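Long-range contacts in putative uncharacterized protein (Wolbachia pipientis, PDB 3F4S), which is a DsbA-type thiol oxidoreductase that probably introduces disulfide bonds into other proteins through a redox-active pair of cysteines: residues E23-L28 against L42-A47; A47-Y52 against F79-L84. The protein carries 1 engineered substitution. All blocks are in the same frame, centred on the assembly; numbering follows the deposited sequence.

Overall arrangement
The two contacts follow one another along the chain, and their centres lie about 14 Å apart. They share Ala47, the last residue of strand 41-47. Interaction 1 sets the N-terminal segment on one face of that strand. Interaction 2 covers the chain as it leaves the strand toward Cys51, which forms a disulfide with Cys54. Arg80 ties them together. Arg80 NH1 lies 2.7 Å from Leu24 O in a probable hydrogen bond and also bonds Tyr46 OH. Arg80 N lies 2.7 Å from Glu45 O, part of the pairing of strands 41-47 and 75-81. Of the two contacts, interaction 2 is the one that contains a cysteine of the CxxC pair.

Interaction 1 (E23-L28 against L42-A47); sequences ELLLPL and LMIEYA
Ile44 reaches from strand 41-47 to the turn at Leu25, where the short N-terminal helix ends. The strand belongs to the central sheet of the thioredoxin fold. Leu42, Ile44 and Tyr46 project from the face that Leu24, Leu25 and Pro27 cover. The touching parts of the two segments run 125° apart and share no hydrogen bond.

Ile44 takes the middle position. Its CG1 is anti to the carbonyl carbon (chi1 -64°), and chi2 of 168° extends CD1 outward. This methyl meets backbone more than side chain: Ile44 CD1 lies 3.7 Å from Leu25 CA. The Leu25 side chain crosses it obliquely, with Leu25 CD2 at 4.0 Å from Ile44 CD1. Leu25 is the first residue to leave the helical conformation, and its side chain also touches Phe176 of the neighbouring strand 174-179.

Leu42 brings a single branch to the turn. Leu42 CD2 lies 3.8 Å from Leu25 O. Leu42 CD2 also lies 4.0 Å from Pro27 CD. Pro27 touches Ile78 of strand 75-81 as well, so the turn reaches across two neighbouring strands.

At the other end, Tyr46 directs its phenol oxygen at the branch point of Leu24. Tyr46 OH is 3.9 Å from Leu24 CG, and both Leu24 methyls lie slightly farther from it. Leu24 was modelled in two conformers and these contacts belong to one of them, so the distances between the two side chains are doubtful. Leu167 of helix 150-167 touches both side chains. The hydroxyl has its polar partner in Arg80 NH1. On the same guanidinium, Arg80 NH2 makes a weak hydrogen bond with the carbonyl oxygen of Leu26.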
ATOM      1  N   GLU A  23     -13.989  -7.017  -8.840  1.00 44.89           N
ATOM      2  CA  GLU A  23     -12.916  -7.995  -8.949  1.00 44.24           C
ATOM      3  C   GLU A  23     -11.566  -7.388  -8.577  1.00 39.49           C
ATOM      4  O   GLU A  23     -10.632  -8.101  -8.213  1.00 40.67           O
ATOM      5  CB  GLU A  23     -12.888  -8.587 -10.359  1.00 47.18           C
ATOM      6  CG  GLU A  23     -14.108  -9.448 -10.669  1.00 49.87           C
ATOM      7  CD  GLU A  23     -14.320  -9.652 -12.154  1.00 52.92           C
ATOM      8  OE1 GLU A  23     -13.695  -8.923 -12.951  1.00 54.36           O
ATOM      9  OE2 GLU A  23     -15.117 -10.541 -12.524  1.00 55.86           O
ATOM     10  N   LEU A  24     -11.480  -6.065  -8.648  0.50 36.34           N
ATOM     11  CA  LEU A  24     -10.257  -5.358  -8.294  0.50 33.20           C
ATOM     12  C   LEU A  24     -10.136  -5.202  -6.777  0.50 32.54           C
ATOM     13  O   LEU A  24      -9.032  -5.095  -6.239  0.50 32.32           O
ATOM     14  CB  LEU A  24     -10.226  -3.991  -8.978  0.50 31.60           C
ATOM     15  CG  LEU A  24      -8.890  -3.254  -8.992  0.50 28.91           C
ATOM     16  CD1 LEU A  24      -7.761  -4.207  -9.358  0.50 28.48           C
ATOM     17  CD2 LEU A  24      -8.945  -2.079  -9.954  0.50 25.82           C
ATOM     18  N   LEU A  25     -11.276  -5.197  -6.091  1.00 33.06           N
ATOM     19  CA  LEU A  25     -11.302  -5.025  -4.642  1.00 34.49           C
ATOM     20  C   LEU A  25     -11.270  -6.346  -3.879  1.00 35.28           C
ATOM     21  O   LEU A  25     -11.962  -6.523  -2.880  1.00 39.52           O
ATOM     22  CB  LEU A  25     -12.505  -4.178  -4.224  1.00 36.65           C
ATOM     23  CG  LEU A  25     -12.441  -2.718  -4.679  1.00 37.91           C
ATOM     24  CD1 LEU A  25     -13.577  -1.916  -4.053  1.00 38.83           C
ATOM     25  CD2 LEU A  25     -11.082  -2.092  -4.344  1.00 36.71           C
ATOM     26  N   LEU A  26     -10.463  -7.277  -4.372  0.50 34.56           N
ATOM     27  CA  LEU A  26     -10.197  -8.521  -3.667  0.50 34.46           C
ATOM     28  C   LEU A  26      -8.712  -8.824  -3.799  0.50 33.49           C
ATOM     29  O   LEU A  26      -8.033  -8.234  -4.638  0.50 32.94           O
ATOM     30  CB  LEU A  26     -11.041  -9.666  -4.233  0.50 35.26           C
ATOM     31  CG  LEU A  26     -11.029  -9.901  -5.746  0.50 36.62           C
ATOM     32  CD1 LEU A  26      -9.724 -10.535  -6.195  0.50 37.30           C
ATOM     33  CD2 LEU A  26     -12.209 -10.773  -6.163  0.50 37.03           C
ATOM     34  N   PRO A  27      -8.196  -9.733  -2.963  1.00 33.24           N
ATOM     35  CA  PRO A  27      -6.782 -10.094  -3.066  1.00 34.46           C
ATOM     36  C   PRO A  27      -6.477 -10.726  -4.421  1.00 36.48           C
ATOM     37  O   PRO A  27      -7.080 -11.738  -4.791  1.00 36.49           O
ATOM     38  CB  PRO A  27      -6.599 -11.106  -1.935  1.00 33.61           C
ATOM     39  CG  PRO A  27      -7.694 -10.788  -0.968  1.00 32.72           C
ATOM     40  CD  PRO A  27      -8.853 -10.396  -1.824  1.00 32.90           C
ATOM     41  N   LEU A  28      -5.556 -10.114  -5.159  1.00 38.22           N
ATOM     42  CA  LEU A  28      -5.175 -10.595  -6.482  1.00 37.65           C
ATOM     43  C   LEU A  28      -3.932 -11.479  -6.400  1.00 39.33           C
ATOM     44  O   LEU A  28      -3.178 -11.405  -5.429  1.00 39.46           O
ATOM     45  CB  LEU A  28      -4.935  -9.414  -7.424  1.00 37.62           C
ATOM     46  CG  LEU A  28      -6.126  -8.468  -7.611  1.00 37.60           C
ATOM     47  CD1 LEU A  28      -5.696  -7.192  -8.307  1.00 36.78           C
ATOM     48  CD2 LEU A  28      -7.253  -9.137  -8.382  1.00 37.96           C
ATOM     49  N   LEU A  42     -10.665  -6.786   5.223  1.00 27.67           N
ATOM     50  CA  LEU A  42      -9.686  -6.486   4.185  1.00 26.66           C
ATOM     51  C   LEU A  42      -9.513  -4.979   4.033  1.00 24.54           C
ATOM     52  O   LEU A  42     -10.496  -4.248   3.931  1.00 25.01           O
ATOM     53  CB  LEU A  42     -10.143  -7.066   2.845  1.00 27.27           C
ATOM     54  CG  LEU A  42      -9.362  -6.598   1.611  1.00 28.56           C
ATOM     55  CD1 LEU A  42      -7.895  -6.973   1.739  1.00 28.08           C
ATOM     56  CD2 LEU A  42      -9.963  -7.181   0.333  1.00 30.67           C
ATOM     57  N   MET A  43      -8.265  -4.521   4.008  1.00 22.62           N
ATOM     58  CA  MET A  43      -7.960  -3.137   3.661  1.00 22.67           C
ATOM     59  C   MET A  43      -7.039  -3.107   2.452  1.00 22.51           C
ATOM     60  O   MET A  43      -5.976  -3.728   2.458  1.00 23.39           O
ATOM     61  CB  MET A  43      -7.293  -2.389   4.820  1.00 23.39           C
ATOM     62  CG  MET A  43      -6.656  -1.058   4.397  1.00 22.49           C
ATOM     63  SD  MET A  43      -5.814  -0.195   5.736  1.00 24.65           S
ATOM     64  CE  MET A  43      -7.206   0.328   6.727  1.00 27.44           C
ATOM     65  N   ILE A  44      -7.457  -2.390   1.414  1.00 21.61           N
ATOM     66  CA  ILE A  44      -6.609  -2.128   0.260  1.00 19.96           C
ATOM     67  C   ILE A  44      -6.290  -0.648   0.268  1.00 19.97           C
ATOM     68  O   ILE A  44      -7.190   0.177   0.345  1.00 22.30           O
ATOM     69  CB  ILE A  44      -7.322  -2.490  -1.061  1.00 20.95           C
ATOM     70  CG1 ILE A  44      -7.612  -3.993  -1.112  1.00 23.35           C
ATOM     71  CG2 ILE A  44      -6.487  -2.050  -2.276  1.00 23.33           C
ATOM     72  CD1 ILE A  44      -8.563  -4.406  -2.232  1.00 24.27           C
ATOM     73  N   GLU A  45      -5.006  -0.315   0.227  1.00 19.13           N
ATOM     74  CA  GLU A  45      -4.577   1.071   0.197  1.00 18.54           C
ATOM     75  C   GLU A  45      -3.850   1.361  -1.109  1.00 17.75           C
ATOM     76  O   GLU A  45      -2.952   0.611  -1.501  1.00 19.71           O
ATOM     77  CB  GLU A  45      -3.632   1.371   1.370  1.00 18.59           C
ATOM     78  CG  GLU A  45      -3.024   2.762   1.284  1.00 17.89           C
ATOM     79  CD  GLU A  45      -2.005   3.061   2.388  1.00 18.19           C
ATOM     80  OE1 GLU A  45      -1.827   2.230   3.309  1.00 21.23           O
ATOM     81  OE2 GLU A  45      -1.378   4.141   2.333  1.00 19.60           O
ATOM     82  N   TYR A  46      -4.236   2.445  -1.779  1.00 17.55           N
ATOM     83  CA  TYR A  46      -3.446   2.997  -2.875  1.00 19.13           C
ATOM     84  C   TYR A  46      -2.776   4.279  -2.401  1.00 18.15           C
ATOM     85  O   TYR A  46      -3.441   5.181  -1.886  1.00 18.83           O
ATOM     86  CB  TYR A  46      -4.330   3.329  -4.075  1.00 20.65           C
ATOM     87  CG  TYR A  46      -4.823   2.141  -4.865  1.00 20.21           C
ATOM     88  CD1 TYR A  46      -4.099   1.654  -5.952  1.00 18.86           C
ATOM     89  CD2 TYR A  46      -6.018   1.515  -4.535  1.00 21.76           C
ATOM     90  CE1 TYR A  46      -4.558   0.569  -6.694  1.00 19.16           C
ATOM     91  CE2 TYR A  46      -6.485   0.429  -5.265  1.00 21.62           C
ATOM     92  CZ  TYR A  46      -5.751  -0.039  -6.340  1.00 21.31           C
ATOM     93  OH  TYR A  46      -6.221  -1.103  -7.064  1.00 23.75           O
ATOM     94  N   ALA A  47      -1.465   4.379  -2.585  1.00 16.59           N
ATOM     95  CA  ALA A  47      -0.759   5.595  -2.193  1.00 17.38           C
ATOM     96  C   ALA A  47       0.521   5.773  -2.989  1.00 18.01           C
ATOM     97  O   ALA A  47       1.092   4.807  -3.481  1.00 17.73           O
ATOM     98  CB  ALA A  47      -0.450   5.577  -0.696  1.00 17.71           C
TER

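Interaction 2 (A47-Y52 against F79-L84); sequences ASLTCY and FRHFPL
Ala47 pairs with the chain around His81 as a parallel bridge, held by two weak backbone bonds. Ala47 N donates to Arg80 O over 3.4 Å (154° at the hydrogen). Phe82 N donates to Ala47 O over 3.1 Å and is more bent, at 135°.

Two waters extend the polar network. One donates to Ala47 O and lies in the plane of the His81 ring at its edge, 2.8 Å from His81 ND1. His81 NE2 bonds Ser95 OG, so the imidazole has a partner at each nitrogen. The second water accepts from Leu84 N at 2.8 Å and also bonds Ser48 OG.

Ser48 OG is anti to its backbone N (chi1 158°). Ser48 OG accepts from Thr50 N at 3.2 Å, forming an ST turn within the type I turn from Ser48 to Cys51. This is the link between a central strand of the thioredoxin fold and helix 52-60, at whose start the CxxC pair sits. Cys51 is the N-cap of that helix.

The apolar contacts involve two rings. Ala47 CB meets the edge of Phe79, 3.7 Å from Phe79 CE1. Leu49 divides its methyls: CD2 lies beside Phe79 CZ, while Leu49 CD1 comes to 3.9 Å from His81 CE1. Asn108 of helix 101-113 touches the side chains of Leu49, Phe79 and His81.

One buried carbonyl oxygen, that of Phe82, has no hydrogen-bond partner in the model. At Ser48, CB sits 3.3 Å from Phe82 O.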
ATOM      1  N   ALA A  47      -1.465   4.379  -2.585  1.00 16.59           N
ATOM      2  CA  ALA A  47      -0.759   5.595  -2.193  1.00 17.38           C
ATOM      3  C   ALA A  47       0.521   5.773  -2.989  1.00 18.01           C
ATOM      4  O   ALA A  47       1.092   4.807  -3.481  1.00 17.73           O
ATOM      5  CB  ALA A  47      -0.450   5.577  -0.696  1.00 17.71           C
ATOM      6  N   SER A  48       0.954   7.024  -3.111  1.00 15.92           N
ATOM      7  CA  SER A  48       2.244   7.362  -3.681  1.00 16.25           C
ATOM      8  C   SER A  48       3.259   7.440  -2.551  1.00 16.44           C
ATOM      9  O   SER A  48       2.985   8.039  -1.499  1.00 16.96           O
ATOM     10  CB  SER A  48       2.161   8.723  -4.374  1.00 16.81           C
ATOM     11  OG  SER A  48       3.444   9.308  -4.486  1.00 16.55           O
ATOM     12  N   LEU A  49       4.433   6.853  -2.760  1.00 15.92           N
ATOM     13  CA  LEU A  49       5.462   6.851  -1.731  1.00 15.66           C
ATOM     14  C   LEU A  49       6.040   8.241  -1.439  1.00 15.40           C
ATOM     15  O   LEU A  49       6.695   8.434  -0.415  1.00 16.42           O
ATOM     16  CB  LEU A  49       6.588   5.876  -2.089  1.00 17.55           C
ATOM     17  CG  LEU A  49       6.202   4.392  -2.075  1.00 18.09           C
ATOM     18  CD1 LEU A  49       7.293   3.510  -2.691  1.00 20.13           C
ATOM     19  CD2 LEU A  49       5.892   3.938  -0.652  1.00 19.95           C
ATOM     20  N   THR A  50       5.805   9.195  -2.339  1.00 15.36           N
ATOM     21  CA  THR A  50       6.355  10.544  -2.217  1.00 15.27           C
ATOM     22  C   THR A  50       5.293  11.554  -1.781  1.00 14.96           C
ATOM     23  O   THR A  50       5.539  12.761  -1.727  1.00 17.52           O
ATOM     24  CB  THR A  50       6.947  11.015  -3.552  1.00 16.40           C
ATOM     25  OG1 THR A  50       5.928  10.956  -4.562  1.00 17.46           O
ATOM     26  CG2 THR A  50       8.128  10.134  -3.966  1.00 18.76           C
ATOM     27  N   CYS A  51       4.101  11.058  -1.482  0.50 16.02           N
ATOM     28  CA  CYS A  51       2.997  11.927  -1.097  0.50 17.31           C
ATOM     29  C   CYS A  51       3.066  12.280   0.391  0.50 16.05           C
ATOM     30  O   CYS A  51       3.073  11.400   1.249  0.50 16.44           O
ATOM     31  CB  CYS A  51       1.669  11.256  -1.442  0.50 22.00           C
ATOM     32  SG  CYS A  51       0.238  12.036  -0.692  0.50 24.87           S
ATOM     33  N   TYR A  52       3.118  13.578   0.681  1.00 14.99           N
ATOM     34  CA  TYR A  52       3.372  14.087   2.036  1.00 15.60           C
ATOM     35  C   TYR A  52       2.355  13.616   3.084  1.00 16.90           C
ATOM     36  O   TYR A  52       2.732  13.058   4.127  1.00 16.68           O
ATOM     37  CB  TYR A  52       3.507  15.621   2.028  1.00 15.67           C
ATOM     38  CG  TYR A  52       3.770  16.242   3.387  1.00 16.25           C
ATOM     39  CD1 TYR A  52       4.813  15.791   4.195  1.00 15.67           C
ATOM     40  CD2 TYR A  52       2.985  17.288   3.857  1.00 17.36           C
ATOM     41  CE1 TYR A  52       5.056  16.362   5.445  1.00 16.29           C
ATOM     42  CE2 TYR A  52       3.215  17.862   5.092  1.00 17.23           C
ATOM     43  CZ  TYR A  52       4.252  17.402   5.882  1.00 15.07           C
ATOM     44  OH  TYR A  52       4.461  17.990   7.106  1.00 17.50           O
ATOM     45  N   PHE A  79      -1.274  -3.264   0.147  1.00 19.70           N
ATOM     46  CA  PHE A  79      -0.804  -1.974  -0.335  1.00 18.73           C
ATOM     47  C   PHE A  79      -0.573  -2.078  -1.833  1.00 20.23           C
ATOM     48  O   PHE A  79       0.092  -3.011  -2.298  1.00 21.78           O
ATOM     49  CB  PHE A  79       0.509  -1.593   0.353  1.00 19.24           C
ATOM     50  CG  PHE A  79       1.038  -0.243  -0.056  1.00 19.14           C
ATOM     51  CD1 PHE A  79       0.394   0.915   0.345  1.00 20.53           C
ATOM     52  CD2 PHE A  79       2.174  -0.132  -0.841  1.00 20.93           C
ATOM     53  CE1 PHE A  79       0.868   2.159  -0.024  1.00 21.53           C
ATOM     54  CE2 PHE A  79       2.660   1.113  -1.217  1.00 21.52           C
ATOM     55  CZ  PHE A  79       2.002   2.264  -0.805  1.00 20.97           C
ATOM     56  N   ARG A  80      -1.120  -1.124  -2.581  1.00 20.23           N
ATOM     57  CA  ARG A  80      -0.918  -1.059  -4.026  1.00 19.64           C
ATOM     58  C   ARG A  80      -0.302   0.282  -4.398  1.00 17.72           C
ATOM     59  O   ARG A  80      -0.714   1.332  -3.892  1.00 20.21           O
ATOM     60  CB  ARG A  80      -2.233  -1.289  -4.778  1.00 19.97           C
ATOM     61  CG  ARG A  80      -2.746  -2.725  -4.657  1.00 20.96           C
ATOM     62  CD  ARG A  80      -4.095  -2.931  -5.334  1.00 21.97           C
ATOM     63  NE  ARG A  80      -4.602  -4.278  -5.084  1.00 23.41           N
ATOM     64  CZ  ARG A  80      -5.867  -4.642  -5.265  1.00 24.96           C
ATOM     65  NH1 ARG A  80      -6.754  -3.755  -5.703  1.00 26.40           N
ATOM     66  NH2 ARG A  80      -6.244  -5.891  -5.015  1.00 26.22           N
ATOM     67  N   HIS A  81       0.705   0.243  -5.262  1.00 17.50           N
ATOM     68  CA  HIS A  81       1.437   1.450  -5.634  1.00 16.92           C
ATOM     69  C   HIS A  81       0.587   2.375  -6.507  1.00 17.05           C
ATOM     70  O   HIS A  81      -0.238   1.922  -7.316  1.00 20.81           O
ATOM     71  CB  HIS A  81       2.728   1.087  -6.375  1.00 17.67           C
ATOM     72  CG  HIS A  81       3.778   0.473  -5.498  1.00 18.25           C
ATOM     73  ND1 HIS A  81       4.361   1.153  -4.451  1.00 20.13           N
ATOM     74  CD2 HIS A  81       4.356  -0.753  -5.519  1.00 18.02           C
ATOM     75  CE1 HIS A  81       5.252   0.375  -3.862  1.00 18.67           C
ATOM     76  NE2 HIS A  81       5.269  -0.787  -4.491  1.00 19.11           N
ATOM     77  N   PHE A  82       0.790   3.675  -6.335  1.00 16.98           N
ATOM     78  CA  PHE A  82       0.154   4.671  -7.182  1.00 16.20           C
ATOM     79  C   PHE A  82       1.157   5.796  -7.381  1.00 16.79           C
ATOM     80  O   PHE A  82       1.000   6.882  -6.818  1.00 16.10           O
ATOM     81  CB  PHE A  82      -1.109   5.209  -6.507  1.00 17.20           C
ATOM     82  CG  PHE A  82      -2.087   5.842  -7.459  1.00 17.93           C
ATOM     83  CD1 PHE A  82      -3.112   5.093  -8.016  1.00 20.45           C
ATOM     84  CD2 PHE A  82      -1.982   7.183  -7.798  1.00 18.95           C
ATOM     85  CE1 PHE A  82      -4.026   5.668  -8.891  1.00 22.22           C
ATOM     86  CE2 PHE A  82      -2.891   7.769  -8.674  1.00 20.66           C
ATOM     87  CZ  PHE A  82      -3.915   7.009  -9.222  1.00 22.26           C
ATOM     88  N   PRO A  83       2.212   5.544  -8.175  1.00 16.63           N
ATOM     89  CA  PRO A  83       3.256   6.572  -8.246  0.50 15.98           C
ATOM     90  C   PRO A  83       2.856   7.740  -9.130  1.00 18.16           C
ATOM     91  O   PRO A  83       2.078   7.578 -10.075  1.00 18.48           O
ATOM     92  CB  PRO A  83       4.457   5.815  -8.824  0.50 14.44           C
ATOM     93  CG  PRO A  83       4.158   4.365  -8.543  0.50 14.63           C
ATOM     94  CD  PRO A  83       2.677   4.256  -8.713  0.50 14.08           C
ATOM     95  N   LEU A  84       3.376   8.914  -8.784  1.00 17.03           N
ATOM     96  CA  LEU A  84       2.990  10.156  -9.446  1.00 16.76           C
ATOM     97  C   LEU A  84       4.176  10.925 -10.007  1.00 18.69           C
ATOM     98  O   LEU A  84       4.004  11.990 -10.613  1.00 22.59           O
ATOM     99  CB  LEU A  84       2.214  11.050  -8.477  1.00 17.69           C
ATOM    100  CG  LEU A  84       0.873  10.470  -8.029  1.00 19.86           C
ATOM    101  CD1 LEU A  84       0.267  11.347  -6.962  1.00 23.40           C
ATOM    102  CD2 LEU A  84      -0.080  10.325  -9.215  1.00 22.69           C
TER
HETATM  103  O   HOH W   1       3.469   3.818  -4.567  1.00 18.28           O
HETATM  104  O   HOH W   2       5.182   8.976  -6.690  1.00 17.22           O